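Local coordinates for beta-lactamase/D-alanine Carboxypeptidase (Yersinia pestis, PDB 3RJU), which probably acts as a serine hydrolase of the beta-lactamase and penicillin-binding-protein family, cleaving beta-lactams or the D-alanyl end of cell-wall peptides, at residues A[111-116]-A[261-266]; A[241-246]-A[256-261]; A[274-279]-A[301-306]; A[288-293]-A[297-302]; A[311-316]-A[322-327]. One frame throughout, in Å; residues are numbered along the deposited sequence.

Interaction 1. Residues A[111-116]-A[261-266]; sequences LASHTS and LYFQRG
Ser113 OG is gripped by two groups while it leans on the ring of Phe263: Thr115 OG1 donates to it over 2.9 Å, and the hydroxyl also bonds to the carbonyl of Leu109 one turn earlier in the helix. Ser113 OG lies 3.3 Å from Phe263 CE2, approaching the ring obliquely. A chi1 of 56° turns Thr115 OG1 to Ser113 and leaves the methyl to meet the ring. CG2 stands over one face in a CH-pi contact, 4.1 Å from the centroid of the Phe263 ring and only 14° off the ring normal, though displaced toward the rim. Thr115 OG1 itself lies 3.8 Å from Phe263 CE2. The two linked hydroxyl side chains flank the Phe263 ring, and the contact is one of van der Waals and CH-pi interactions. Between them His114, with positive phi, closes the helix in a Schellman motif. On the other side Tyr262 and Phe263 together sit opposite the single residue Leu283, a classic beta bulge in an edge strand of the large antiparallel sheet.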
# COMPACT_ATOMS: atom_id res chain seq x y z
N LEU A 111 -12.18 -7.74 4.51
CA LEU A 111 -11.60 -6.41 4.71
C LEU A 111 -10.36 -6.27 3.83
O LEU A 111 -10.14 -5.22 3.22
CB LEU A 111 -11.22 -6.20 6.18
CG LEU A 111 -12.36 -6.36 7.20
CD1 LEU A 111 -11.76 -6.32 8.61
CD2 LEU A 111 -13.42 -5.29 7.02
N ALA A 112 -9.53 -7.32 3.78
CA ALA A 112 -8.26 -7.23 3.06
C ALA A 112 -8.41 -7.20 1.53
O ALA A 112 -7.55 -6.67 0.82
CB ALA A 112 -7.32 -8.38 3.47
N SER A 113 -9.48 -7.81 1.04
CA SER A 113 -9.73 -7.92 -0.40
C SER A 113 -10.79 -6.92 -0.93
O SER A 113 -11.19 -7.00 -2.09
CB SER A 113 -10.17 -9.34 -0.75
OG SER A 113 -11.37 -9.69 -0.06
N HIS A 114 -11.23 -5.99 -0.09
CA HIS A 114 -12.20 -4.95 -0.49
C HIS A 114 -13.60 -5.50 -0.80
O HIS A 114 -14.38 -4.87 -1.55
CB HIS A 114 -11.68 -4.11 -1.67
CG HIS A 114 -10.34 -3.49 -1.40
ND1 HIS A 114 -10.15 -2.48 -0.48
CD2 HIS A 114 -9.13 -3.77 -1.91
CE1 HIS A 114 -8.86 -2.16 -0.45
NE2 HIS A 114 -8.22 -2.93 -1.31
N THR A 115 -13.92 -6.66 -0.23
CA THR A 115 -15.20 -7.30 -0.53
C THR A 115 -16.16 -7.33 0.66
O THR A 115 -17.14 -8.09 0.67
CB THR A 115 -15.00 -8.73 -1.07
OG1 THR A 115 -14.24 -9.49 -0.13
CG2 THR A 115 -14.27 -8.67 -2.43
N SER A 116 -15.92 -6.48 1.66
CA SER A 116 -16.70 -6.54 2.89
C SER A 116 -18.08 -5.89 2.80
O SER A 116 -18.90 -6.10 3.68
CB SER A 116 -15.94 -5.85 4.04
OG SER A 116 -15.93 -4.43 3.85
N LEU A 261 -3.88 -14.88 -4.37
CA LEU A 261 -5.03 -14.23 -4.96
C LEU A 261 -6.31 -14.91 -4.52
O LEU A 261 -6.38 -16.14 -4.48
CB LEU A 261 -4.92 -14.27 -6.47
CG LEU A 261 -3.69 -13.51 -6.95
CD1 LEU A 261 -3.52 -13.74 -8.42
CD2 LEU A 261 -3.81 -12.02 -6.64
N TYR A 262 -7.33 -14.11 -4.22
CA TYR A 262 -8.57 -14.61 -3.63
C TYR A 262 -9.81 -14.44 -4.47
O TYR A 262 -10.75 -15.24 -4.37
CB TYR A 262 -8.79 -14.03 -2.22
CG TYR A 262 -7.88 -14.67 -1.22
CD1 TYR A 262 -8.27 -15.79 -0.49
CD2 TYR A 262 -6.58 -14.22 -1.05
CE1 TYR A 262 -7.42 -16.40 0.42
CE2 TYR A 262 -5.71 -14.81 -0.14
CZ TYR A 262 -6.13 -15.91 0.58
OH TYR A 262 -5.27 -16.50 1.47
N PHE A 263 -9.83 -13.39 -5.31
CA PHE A 263 -10.97 -13.19 -6.20
C PHE A 263 -10.51 -12.88 -7.61
O PHE A 263 -9.85 -11.86 -7.85
CB PHE A 263 -11.87 -12.04 -5.70
CG PHE A 263 -12.48 -12.29 -4.36
CD1 PHE A 263 -13.73 -12.90 -4.24
CD2 PHE A 263 -11.81 -11.93 -3.20
CE1 PHE A 263 -14.28 -13.16 -2.99
CE2 PHE A 263 -12.36 -12.17 -1.96
CZ PHE A 263 -13.59 -12.79 -1.85
N GLN A 264 -10.85 -13.74 -8.55
CA GLN A 264 -10.71 -13.39 -9.96
C GLN A 264 -11.76 -12.32 -10.28
O GLN A 264 -12.83 -12.30 -9.67
CB GLN A 264 -10.95 -14.62 -10.83
CG GLN A 264 -9.91 -15.70 -10.62
CD GLN A 264 -8.49 -15.23 -10.93
OE1 GLN A 264 -8.26 -14.57 -11.92
NE2 GLN A 264 -7.54 -15.57 -10.06
N ARG A 265 -11.47 -11.46 -11.25
CA ARG A 265 -12.40 -10.39 -11.57
C ARG A 265 -13.80 -10.94 -11.87
O ARG A 265 -14.81 -10.39 -11.42
CB ARG A 265 -11.89 -9.58 -12.78
CG ARG A 265 -12.61 -8.27 -12.95
CD ARG A 265 -12.10 -7.49 -14.16
NE ARG A 265 -12.78 -6.20 -14.28
CZ ARG A 265 -12.40 -5.08 -13.67
NH1 ARG A 265 -11.31 -5.07 -12.90
NH2 ARG A 265 -13.10 -3.97 -13.81
N GLY A 266 -13.84 -12.04 -12.61
CA GLY A 266 -15.10 -12.65 -12.99
C GLY A 266 -15.82 -13.35 -11.86
O GLY A 266 -16.96 -13.77 -12.05

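Interaction 2. Residues A[241-246]-A[256-261]; sequences QQFLAS and KREQAL
Phe243, Glu258 and Gln259 all carry CG anti to the carbonyl carbon (chi1 -60° for Phe243), and the two polar chains, extended beyond CG, reach the ring. Glu258 OE1 comes to the ring edge, near its plane, 3.4 Å from Phe243 CZ, with the carboxylate turned almost perpendicular to the ring. Such an approach sets the negative oxygen against the ring's C-H rim, which is probably favourable. The carboxylate is held by partners outside the pair: OE1 forms a salt bridge with Lys252 and OE2 bonds to Ser254. The Gln259 amide plane is inclined 31° to the ring, and its NE2 approaches obliquely, 3.7 Å from Phe243 CD1. The other amide atom, OE1, takes a hydrogen bond from a water 2.9 Å away, and the same water donates to Phe243 O over 2.9 Å, so the backbone carbonyl and the side-chain amide are bridged. Trp239 and Trp287 meet the Phe243 ring edge-to-face, enclosing it further. The buried Phe243 ring joins a type I beta turn, Gln241 to Leu244, at the end of helix 233-241, to the C-terminal end of the short helix 255-258.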
# COMPACT_ATOMS: atom_id res chain seq x y z
N GLN A 241 12.43 -5.91 -1.38
CA GLN A 241 13.40 -6.97 -1.65
C GLN A 241 12.95 -8.33 -1.11
O GLN A 241 13.30 -9.37 -1.66
CB GLN A 241 14.77 -6.61 -1.04
CG GLN A 241 15.90 -7.65 -1.29
CD GLN A 241 16.26 -7.76 -2.75
OE1 GLN A 241 16.98 -6.92 -3.28
NE2 GLN A 241 15.73 -8.78 -3.42
N GLN A 242 12.17 -8.34 -0.03
CA GLN A 242 11.77 -9.63 0.56
C GLN A 242 10.85 -10.45 -0.34
O GLN A 242 10.66 -11.65 -0.10
CB GLN A 242 11.21 -9.54 2.00
CG GLN A 242 10.84 -8.17 2.53
CD GLN A 242 9.59 -8.19 3.42
OE1 GLN A 242 9.49 -8.92 4.41
NE2 GLN A 242 8.64 -7.38 3.05
N PHE A 243 10.29 -9.84 -1.38
CA PHE A 243 9.45 -10.59 -2.33
C PHE A 243 10.23 -11.18 -3.50
O PHE A 243 9.66 -11.92 -4.30
CB PHE A 243 8.30 -9.72 -2.86
CG PHE A 243 7.38 -9.21 -1.78
CD1 PHE A 243 6.27 -9.95 -1.39
CD2 PHE A 243 7.64 -8.00 -1.14
CE1 PHE A 243 5.44 -9.49 -0.38
CE2 PHE A 243 6.81 -7.54 -0.13
CZ PHE A 243 5.69 -8.27 0.23
N LEU A 244 11.51 -10.86 -3.59
CA LEU A 244 12.29 -11.12 -4.80
C LEU A 244 13.53 -11.92 -4.45
O LEU A 244 14.21 -11.59 -3.49
CB LEU A 244 12.73 -9.79 -5.42
CG LEU A 244 11.59 -8.82 -5.72
CD1 LEU A 244 12.12 -7.47 -6.22
CD2 LEU A 244 10.64 -9.45 -6.73
N ALA A 245 13.85 -12.93 -5.24
CA ALA A 245 15.07 -13.69 -5.02
C ALA A 245 16.30 -12.94 -5.57
O ALA A 245 16.22 -12.23 -6.57
CB ALA A 245 14.97 -15.07 -5.65
N SER A 246 17.44 -13.17 -4.93
CA SER A 246 18.72 -12.69 -5.43
C SER A 246 19.77 -13.73 -5.09
O SER A 246 19.45 -14.80 -4.57
CB SER A 246 19.10 -11.36 -4.77
OG SER A 246 19.39 -11.54 -3.39
N LYS A 256 4.75 -15.69 -0.58
CA LYS A 256 3.73 -16.30 -1.42
C LYS A 256 2.34 -16.21 -0.80
O LYS A 256 1.36 -15.96 -1.50
CB LYS A 256 4.09 -17.73 -1.81
CG LYS A 256 5.12 -17.76 -2.92
CD LYS A 256 5.56 -19.17 -3.28
CE LYS A 256 6.50 -19.14 -4.48
NZ LYS A 256 7.15 -20.46 -4.72
N ARG A 257 2.25 -16.40 0.51
CA ARG A 257 0.95 -16.27 1.17
C ARG A 257 0.48 -14.82 1.09
O ARG A 257 -0.70 -14.55 0.90
CB ARG A 257 1.02 -16.75 2.62
CG ARG A 257 0.96 -18.28 2.75
CD ARG A 257 1.05 -18.71 4.20
NE ARG A 257 2.44 -18.85 4.63
CZ ARG A 257 3.04 -18.11 5.56
NH1 ARG A 257 2.38 -17.13 6.19
NH2 ARG A 257 4.31 -18.34 5.84
N GLU A 258 1.41 -13.88 1.22
CA GLU A 258 1.01 -12.48 1.18
C GLU A 258 0.46 -12.10 -0.17
O GLU A 258 -0.39 -11.22 -0.26
CB GLU A 258 2.18 -11.57 1.51
CG GLU A 258 2.52 -11.57 3.00
CD GLU A 258 3.75 -10.76 3.31
OE1 GLU A 258 3.89 -9.65 2.75
OE2 GLU A 258 4.59 -11.23 4.10
N GLN A 259 0.95 -12.76 -1.22
CA GLN A 259 0.57 -12.42 -2.60
C GLN A 259 -0.45 -13.39 -3.20
O GLN A 259 -0.73 -13.35 -4.40
CB GLN A 259 1.82 -12.31 -3.48
CG GLN A 259 2.68 -11.15 -3.04
CD GLN A 259 3.79 -10.81 -4.02
OE1 GLN A 259 4.46 -11.70 -4.54
NE2 GLN A 259 3.98 -9.51 -4.27
N ALA A 260 -1.04 -14.22 -2.34
CA ALA A 260 -2.07 -15.15 -2.79
C ALA A 260 -3.28 -14.37 -3.30
O ALA A 260 -3.68 -13.34 -2.74
CB ALA A 260 -2.49 -16.07 -1.65
N LEU A 261 -3.88 -14.88 -4.37
CA LEU A 261 -5.03 -14.23 -4.96
C LEU A 261 -6.31 -14.91 -4.52
O LEU A 261 -6.38 -16.14 -4.48
CB LEU A 261 -4.92 -14.27 -6.47
CG LEU A 261 -3.69 -13.51 -6.95
CD1 LEU A 261 -3.52 -13.74 -8.42
CD2 LEU A 261 -3.81 -12.02 -6.64
O HOH W 1 7.01 -12.91 -3.82

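Interaction 3. Residues A[274-279]-A[301-306]; sequences MDVAGQ and QKTGGG
Ala277 CB packs against Thr303 CG2 at 3.6 Å, and this pair, with the amide of Gln301 beside it, is the tight part of the contact. Gln301 NE2 lies 3.8 Å from Ala277 CB. It is brought there by a chain that starts between the backbone N and the carbonyl carbon (chi1 55°) and bends again at chi2, folding the amide back toward the turn. Val276, by contrast, is the looser, exposed flank: its CG1 reaches Thr303 CG2 at 4.0 Å, the two branched side chains meeting at a slant. Between turn and strand the polar atoms are served by water. One molecule is gripped four times: it donates to Met274 O and Gly278 O, and accepts from Ala277 N and, over 2.9 Å, from Gln301 NE2. A second accepts from Val276 N at 3.2 Å and donates to Thr303 OG1 over a longer 3.3 Å. Water bridges thus add to the direct packing between the type I turn Asp275 to Gly278 and strand 299-306. Thr303 OG1 also bonds to a bound citrate, probably from the crystallisation liquor, as does Gly305 N. Lys302 NZ donates to Thr303 O over 2.7 Å and bonds to Tyr159 OH. The sequence Lys-Thr-Gly fits the K(T/S)G motif of serine beta-lactamases and penicillin-binding proteins. As in relatives, this strand probably borders the active site, and the citrate contacts are consistent with a pocket that accepts carboxylates.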
# COMPACT_ATOMS: atom_id res chain seq x y z
N MSE A 274 -10.76 -0.33 -8.19
CA MSE A 274 -9.66 -1.29 -8.24
C MSE A 274 -8.75 -1.14 -9.45
O MSE A 274 -7.72 -1.80 -9.52
CB MSE A 274 -10.18 -2.74 -8.25
CG MSE A 274 -11.10 -3.11 -7.08
SE MSE A 274 -10.46 -2.61 -5.31
CE MSE A 274 -8.67 -3.44 -5.36
N ASP A 275 -9.14 -0.27 -10.39
CA ASP A 275 -8.50 -0.27 -11.71
C ASP A 275 -7.61 0.95 -11.97
O ASP A 275 -7.39 1.34 -13.13
CB ASP A 275 -9.57 -0.39 -12.78
CG ASP A 275 -10.42 -1.65 -12.62
OD1 ASP A 275 -9.86 -2.72 -12.29
OD2 ASP A 275 -11.66 -1.55 -12.79
N VAL A 276 -7.08 1.53 -10.90
CA VAL A 276 -6.33 2.79 -11.00
C VAL A 276 -5.11 2.69 -11.92
O VAL A 276 -4.81 3.63 -12.67
CB VAL A 276 -5.96 3.31 -9.60
CG1 VAL A 276 -5.05 4.57 -9.67
CG2 VAL A 276 -7.24 3.58 -8.79
N ALA A 277 -4.41 1.56 -11.88
CA ALA A 277 -3.20 1.39 -12.68
C ALA A 277 -3.46 0.49 -13.90
O ALA A 277 -2.52 0.11 -14.61
CB ALA A 277 -2.08 0.82 -11.84
N GLY A 278 -4.72 0.15 -14.12
CA GLY A 278 -5.12 -0.71 -15.23
C GLY A 278 -6.09 -1.75 -14.70
O GLY A 278 -6.28 -1.87 -13.49
N GLN A 279 -6.71 -2.52 -15.59
CA GLN A 279 -7.73 -3.47 -15.16
C GLN A 279 -7.19 -4.49 -14.17
O GLN A 279 -6.16 -5.13 -14.43
CB GLN A 279 -8.31 -4.21 -16.36
CG GLN A 279 -9.31 -5.29 -15.99
CD GLN A 279 -9.98 -5.86 -17.21
OE1 GLN A 279 -10.74 -5.17 -17.90
NE2 GLN A 279 -9.68 -7.13 -17.51
N GLN A 301 0.74 -5.52 -8.19
CA GLN A 301 0.92 -4.09 -7.94
C GLN A 301 0.03 -3.52 -6.85
O GLN A 301 -0.92 -4.16 -6.38
CB GLN A 301 0.79 -3.29 -9.26
CG GLN A 301 -0.51 -3.51 -10.05
CD GLN A 301 -1.71 -2.65 -9.58
OE1 GLN A 301 -1.68 -2.02 -8.51
NE2 GLN A 301 -2.75 -2.61 -10.39
N LYS A 302 0.39 -2.31 -6.41
CA LYS A 302 -0.46 -1.53 -5.52
C LYS A 302 -0.22 -0.05 -5.81
O LYS A 302 0.92 0.36 -6.01
CB LYS A 302 -0.16 -1.80 -4.04
CG LYS A 302 -1.07 -1.02 -3.08
CD LYS A 302 -2.53 -1.53 -3.15
CE LYS A 302 -3.52 -0.63 -2.39
NZ LYS A 302 -3.98 0.53 -3.22
N THR A 303 -1.31 0.70 -5.85
CA THR A 303 -1.29 2.14 -6.07
C THR A 303 -1.49 2.89 -4.75
O THR A 303 -2.06 2.37 -3.78
CB THR A 303 -2.44 2.56 -7.01
OG1 THR A 303 -3.69 2.10 -6.45
CG2 THR A 303 -2.28 1.95 -8.39
N GLY A 304 -1.06 4.15 -4.70
CA GLY A 304 -1.30 4.96 -3.53
C GLY A 304 -1.29 6.43 -3.87
O GLY A 304 -0.59 6.88 -4.77
N GLY A 305 -2.09 7.20 -3.14
CA GLY A 305 -2.11 8.63 -3.33
C GLY A 305 -2.66 9.29 -2.08
O GLY A 305 -3.72 8.91 -1.60
N GLY A 306 -1.94 10.28 -1.56
CA GLY A 306 -2.47 11.11 -0.48
C GLY A 306 -1.46 12.14 -0.00
O GLY A 306 -0.26 11.92 -0.10
O HOH W 2 -5.25 -1.22 -11.00
O HOH W 3 -5.69 0.26 -8.27

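Interaction 4. Residues A[288-293]-A[297-302]; sequences VYMAPK and PGIMQK
Val288 and Gln301 exchange two backbone hydrogen bonds, Val288 N to Gln301 O at 2.9 Å and Gln301 N to Val288 O at 2.8 Å. Farther along, Met290 and Ile299 repeat the pattern. The bond from Met290 N to Ile299 O is the straightest, with an N-H...O angle of 173°, and Ile299 N returns one to Met290 O. Tyr289 and Met300 form the non-hydrogen-bonded pair between them. Their backbone polar atoms turn outward and bond to neighbouring chain, Tyr289 to Asp281 and Ala282, Met300 to Met315. This is the antiparallel hairpin of strands 288-290 and 299-306 within the large sheet, with an angle of 141° between the short segments 288-290 and 299-302. Where the strands part, a water donates to both Ala291 O and Pro297 O, at 2.9 Å from each, so neither carbonyl lacks a partner. Asp281 OD2 meets both Ala291 N and, in a salt bridge, Lys293 NZ. Side chains sort by face. On one, SE of Met300, a selenomethionine like Met290, lies 3.8 Å from Tyr289 CB and beside the ring in an oblique Met-aromatic contact. The bend at chi2 (-70°) turns SE back toward the tyrosine. On the other, the Gln301 amide lies alongside Val288, with NE2 3.6 Å from Met290 SE, and Met290 CE rests against Ile299 CG2. At the turn, Pro292 CG packs on Gly298 N at 3.7 Å.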
# COMPACT_ATOMS: atom_id res chain seq x y z
N VAL A 288 -2.96 -6.26 -6.09
CA VAL A 288 -3.81 -6.36 -7.25
C VAL A 288 -3.00 -7.00 -8.37
O VAL A 288 -1.86 -6.59 -8.62
CB VAL A 288 -4.31 -4.98 -7.70
CG1 VAL A 288 -5.03 -5.04 -9.08
CG2 VAL A 288 -5.22 -4.38 -6.63
N TYR A 289 -3.60 -7.98 -9.05
CA TYR A 289 -2.92 -8.66 -10.14
C TYR A 289 -3.50 -8.23 -11.47
O TYR A 289 -4.72 -8.20 -11.63
CB TYR A 289 -3.03 -10.18 -10.01
CG TYR A 289 -2.46 -10.93 -11.19
CD1 TYR A 289 -1.10 -10.97 -11.42
CD2 TYR A 289 -3.30 -11.60 -12.08
CE1 TYR A 289 -0.57 -11.65 -12.51
CE2 TYR A 289 -2.79 -12.29 -13.18
CZ TYR A 289 -1.42 -12.31 -13.38
OH TYR A 289 -0.89 -12.98 -14.46
N MSE A 290 -2.62 -7.88 -12.40
CA MSE A 290 -3.01 -7.60 -13.78
C MSE A 290 -2.39 -8.65 -14.67
O MSE A 290 -1.17 -8.84 -14.66
CB MSE A 290 -2.53 -6.20 -14.20
CG MSE A 290 -3.05 -5.09 -13.29
SE MSE A 290 -2.63 -3.29 -13.88
CE MSE A 290 -0.71 -3.44 -14.10
N ALA A 291 -3.23 -9.37 -15.42
CA ALA A 291 -2.72 -10.41 -16.31
C ALA A 291 -1.97 -9.81 -17.50
O ALA A 291 -2.21 -8.66 -17.86
CB ALA A 291 -3.85 -11.27 -16.81
N PRO A 292 -1.09 -10.60 -18.13
CA PRO A 292 -0.37 -10.11 -19.32
C PRO A 292 -1.37 -9.65 -20.37
O PRO A 292 -2.39 -10.31 -20.61
CB PRO A 292 0.37 -11.35 -19.84
CG PRO A 292 0.34 -12.33 -18.72
CD PRO A 292 -0.83 -12.02 -17.85
N LYS A 293 -1.07 -8.52 -20.99
CA LYS A 293 -1.90 -8.02 -22.07
C LYS A 293 -1.17 -6.89 -22.74
O LYS A 293 -0.34 -6.24 -22.12
CB LYS A 293 -3.24 -7.53 -21.53
CG LYS A 293 -3.15 -6.27 -20.68
CD LYS A 293 -4.45 -6.05 -19.90
CE LYS A 293 -4.73 -7.20 -18.93
NZ LYS A 293 -6.04 -7.06 -18.29
N PRO A 297 3.69 -7.57 -19.08
CA PRO A 297 3.68 -8.87 -18.41
C PRO A 297 2.62 -8.92 -17.31
O PRO A 297 1.97 -7.90 -17.05
CB PRO A 297 5.07 -8.94 -17.80
CG PRO A 297 5.41 -7.52 -17.48
CD PRO A 297 4.79 -6.70 -18.60
N GLY A 298 2.42 -10.08 -16.70
CA GLY A 298 1.56 -10.19 -15.54
C GLY A 298 2.25 -9.50 -14.39
O GLY A 298 3.42 -9.77 -14.10
N ILE A 299 1.53 -8.60 -13.73
CA ILE A 299 2.12 -7.71 -12.75
C ILE A 299 1.31 -7.73 -11.46
O ILE A 299 0.08 -7.66 -11.48
CB ILE A 299 2.13 -6.25 -13.32
CG1 ILE A 299 3.18 -6.13 -14.44
CG2 ILE A 299 2.37 -5.22 -12.20
CD1 ILE A 299 3.08 -4.84 -15.25
N MSE A 300 2.02 -7.87 -10.34
CA MSE A 300 1.47 -7.68 -9.01
C MSE A 300 1.76 -6.25 -8.61
O MSE A 300 2.93 -5.82 -8.65
CB MSE A 300 2.16 -8.63 -8.00
CG MSE A 300 1.83 -10.07 -8.20
SE MSE A 300 -0.02 -10.45 -7.73
CE MSE A 300 0.14 -10.41 -5.83
N GLN A 301 0.74 -5.52 -8.19
CA GLN A 301 0.92 -4.09 -7.94
C GLN A 301 0.03 -3.52 -6.85
O GLN A 301 -0.92 -4.16 -6.38
CB GLN A 301 0.79 -3.29 -9.26
CG GLN A 301 -0.51 -3.51 -10.05
CD GLN A 301 -1.71 -2.65 -9.58
OE1 GLN A 301 -1.68 -2.02 -8.51
NE2 GLN A 301 -2.75 -2.61 -10.39
N LYS A 302 0.39 -2.31 -6.41
CA LYS A 302 -0.46 -1.53 -5.52
C LYS A 302 -0.22 -0.05 -5.81
O LYS A 302 0.92 0.36 -6.01
CB LYS A 302 -0.16 -1.80 -4.04
CG LYS A 302 -1.07 -1.02 -3.08
CD LYS A 302 -2.53 -1.53 -3.15
CE LYS A 302 -3.52 -0.63 -2.39
NZ LYS A 302 -3.98 0.53 -3.22
O HOH W 4 -0.52 -6.39 -17.35

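Interaction 5. Residues A[311-316]-A[322-327]; sequences TYMAMV and GVFVVV
The hairpin of strands 309-316 and 321-328 contributes two long neighbouring strands to the central antiparallel sheet, and Tyr312 pairs with Val325, one step in from the Thr311-Val326 pair. Tyr312 N donates to Val325 O over 3.1 Å and Val325 N to Tyr312 O over 2.9 Å. Two residues on, Ala314 and Val323 make the second hydrogen-bonded pair. The two strands run at 175° to each other, very nearly antiparallel. At the non-hydrogen-bonded pairs, CA-H...O contacts form; Met313 CA lies 3.2 Å from Val323 O. Phe324 and Met313 share a face of the sheet. Both side chains leave with CG anti to the backbone N (chi1 172° for Phe324), and the bend at Met313 chi3 brings CE to 3.8 Å from Phe324 CD1, an oblique approach to the ring. Thr311 CG2 closes on the same ring from its far end, 4.1 Å from Phe324 CZ, and also touches Val326 CG2 at 3.8 Å. This face of the alpha-beta sandwich is packed by helix 233-241, which meets Met313 through Met236, Trp239 and Met240. The other face carries Tyr312, Ala314, Val323 and Val325, where Tyr312 CB meets Val325 CG1 and helix 336-349 lies over the layer. Polar ends are satisfied outside the hairpin: Tyr312 OH bonds to Asn343, and Thr311 OG1 to the carbonyl of Ile60.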
# COMPACT_ATOMS: atom_id res chain seq x y z
N THR A 311 2.22 7.04 -5.13
CA THR A 311 3.15 5.94 -5.06
C THR A 311 2.64 4.77 -5.88
O THR A 311 1.43 4.63 -6.11
CB THR A 311 3.35 5.43 -3.60
OG1 THR A 311 2.07 5.25 -2.98
CG2 THR A 311 4.14 6.44 -2.77
N TYR A 312 3.56 3.95 -6.33
CA TYR A 312 3.18 2.76 -7.08
C TYR A 312 4.27 1.73 -6.91
O TYR A 312 5.48 2.04 -6.95
CB TYR A 312 3.00 3.12 -8.55
CG TYR A 312 2.53 2.00 -9.46
CD1 TYR A 312 1.33 1.31 -9.20
CD2 TYR A 312 3.26 1.65 -10.60
CE1 TYR A 312 0.89 0.31 -10.06
CE2 TYR A 312 2.82 0.64 -11.46
CZ TYR A 312 1.64 -0.03 -11.18
OH TYR A 312 1.19 -1.04 -12.01
N MSE A 313 3.86 0.48 -6.72
CA MSE A 313 4.80 -0.62 -6.70
C MSE A 313 4.30 -1.66 -7.69
O MSE A 313 3.12 -2.01 -7.67
CB MSE A 313 4.88 -1.25 -5.30
CG MSE A 313 5.90 -2.38 -5.23
SE MSE A 313 6.15 -3.08 -3.44
CE MSE A 313 6.80 -1.47 -2.58
N ALA A 314 5.19 -2.13 -8.57
CA ALA A 314 4.81 -3.11 -9.57
C ALA A 314 5.89 -4.17 -9.58
O ALA A 314 7.08 -3.84 -9.62
CB ALA A 314 4.70 -2.46 -10.96
N MSE A 315 5.52 -5.44 -9.59
CA MSE A 315 6.57 -6.43 -9.63
C MSE A 315 6.15 -7.68 -10.36
O MSE A 315 4.95 -7.97 -10.51
CB MSE A 315 7.05 -6.78 -8.23
CG MSE A 315 6.01 -7.45 -7.37
SE MSE A 315 6.78 -8.23 -5.75
CE MSE A 315 7.26 -6.60 -4.79
N VAL A 316 7.16 -8.42 -10.80
CA VAL A 316 6.98 -9.68 -11.49
C VAL A 316 7.81 -10.66 -10.67
O VAL A 316 9.00 -10.86 -10.94
CB VAL A 316 7.47 -9.60 -12.96
CG1 VAL A 316 7.24 -10.94 -13.67
CG2 VAL A 316 6.75 -8.48 -13.69
N GLY A 322 11.18 -5.85 -9.35
CA GLY A 322 10.23 -4.99 -8.68
C GLY A 322 10.61 -3.54 -8.87
O GLY A 322 11.80 -3.21 -8.85
N VAL A 323 9.61 -2.68 -9.03
CA VAL A 323 9.82 -1.25 -9.14
C VAL A 323 8.92 -0.52 -8.16
O VAL A 323 7.72 -0.80 -8.09
CB VAL A 323 9.53 -0.75 -10.55
CG1 VAL A 323 9.72 0.75 -10.60
CG2 VAL A 323 10.48 -1.45 -11.54
N PHE A 324 9.50 0.38 -7.39
CA PHE A 324 8.74 1.26 -6.51
C PHE A 324 9.02 2.70 -6.93
O PHE A 324 10.19 3.08 -7.14
CB PHE A 324 9.19 1.09 -5.06
CG PHE A 324 8.59 2.11 -4.13
CD1 PHE A 324 7.23 2.08 -3.82
CD2 PHE A 324 9.38 3.10 -3.55
CE1 PHE A 324 6.66 3.01 -2.96
CE2 PHE A 324 8.82 4.04 -2.69
CZ PHE A 324 7.46 3.99 -2.39
N VAL A 325 7.98 3.51 -7.02
CA VAL A 325 8.17 4.91 -7.36
C VAL A 325 7.35 5.78 -6.43
O VAL A 325 6.26 5.41 -6.00
CB VAL A 325 7.81 5.21 -8.85
CG1 VAL A 325 6.34 4.92 -9.11
CG2 VAL A 325 8.15 6.64 -9.21
N VAL A 326 7.90 6.94 -6.09
CA VAL A 326 7.18 7.91 -5.29
C VAL A 326 7.37 9.27 -5.96
O VAL A 326 8.49 9.63 -6.37
CB VAL A 326 7.64 7.96 -3.80
CG1 VAL A 326 9.16 8.14 -3.67
CG2 VAL A 326 6.89 9.09 -3.07
N VAL A 327 6.27 9.99 -6.11
CA VAL A 327 6.29 11.32 -6.70
C VAL A 327 5.53 12.28 -5.81
O VAL A 327 4.49 11.94 -5.26
CB VAL A 327 5.63 11.27 -8.12
CG1 VAL A 327 5.01 12.62 -8.54
CG2 VAL A 327 6.60 10.73 -9.17

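How the interactions relate
Interactions 3, 4 and 5 cluster in the middle of the large antiparallel sheet, their centres 11 to 12 Å apart. Interactions 3 and 4 end on the same strand, 299-306, sharing Gln301 and Lys302, and its neighbour 309-316 leads on to interaction 5 through backbone bonds such as Met300 O to Met315 N. Interaction 1 sits at the edge strand 261-264, about 21 Å from interaction 5 between centres, yet Arg265 joins Asp275 of interaction 3 by a salt bridge. Along the chain interaction 2 falls between the segments of interaction 1, sharing Leu261, and packs on Met300 and Met315. Interactions 1 and 2 thus join one side of the sheet and the helices to the strand that probably borders the active site.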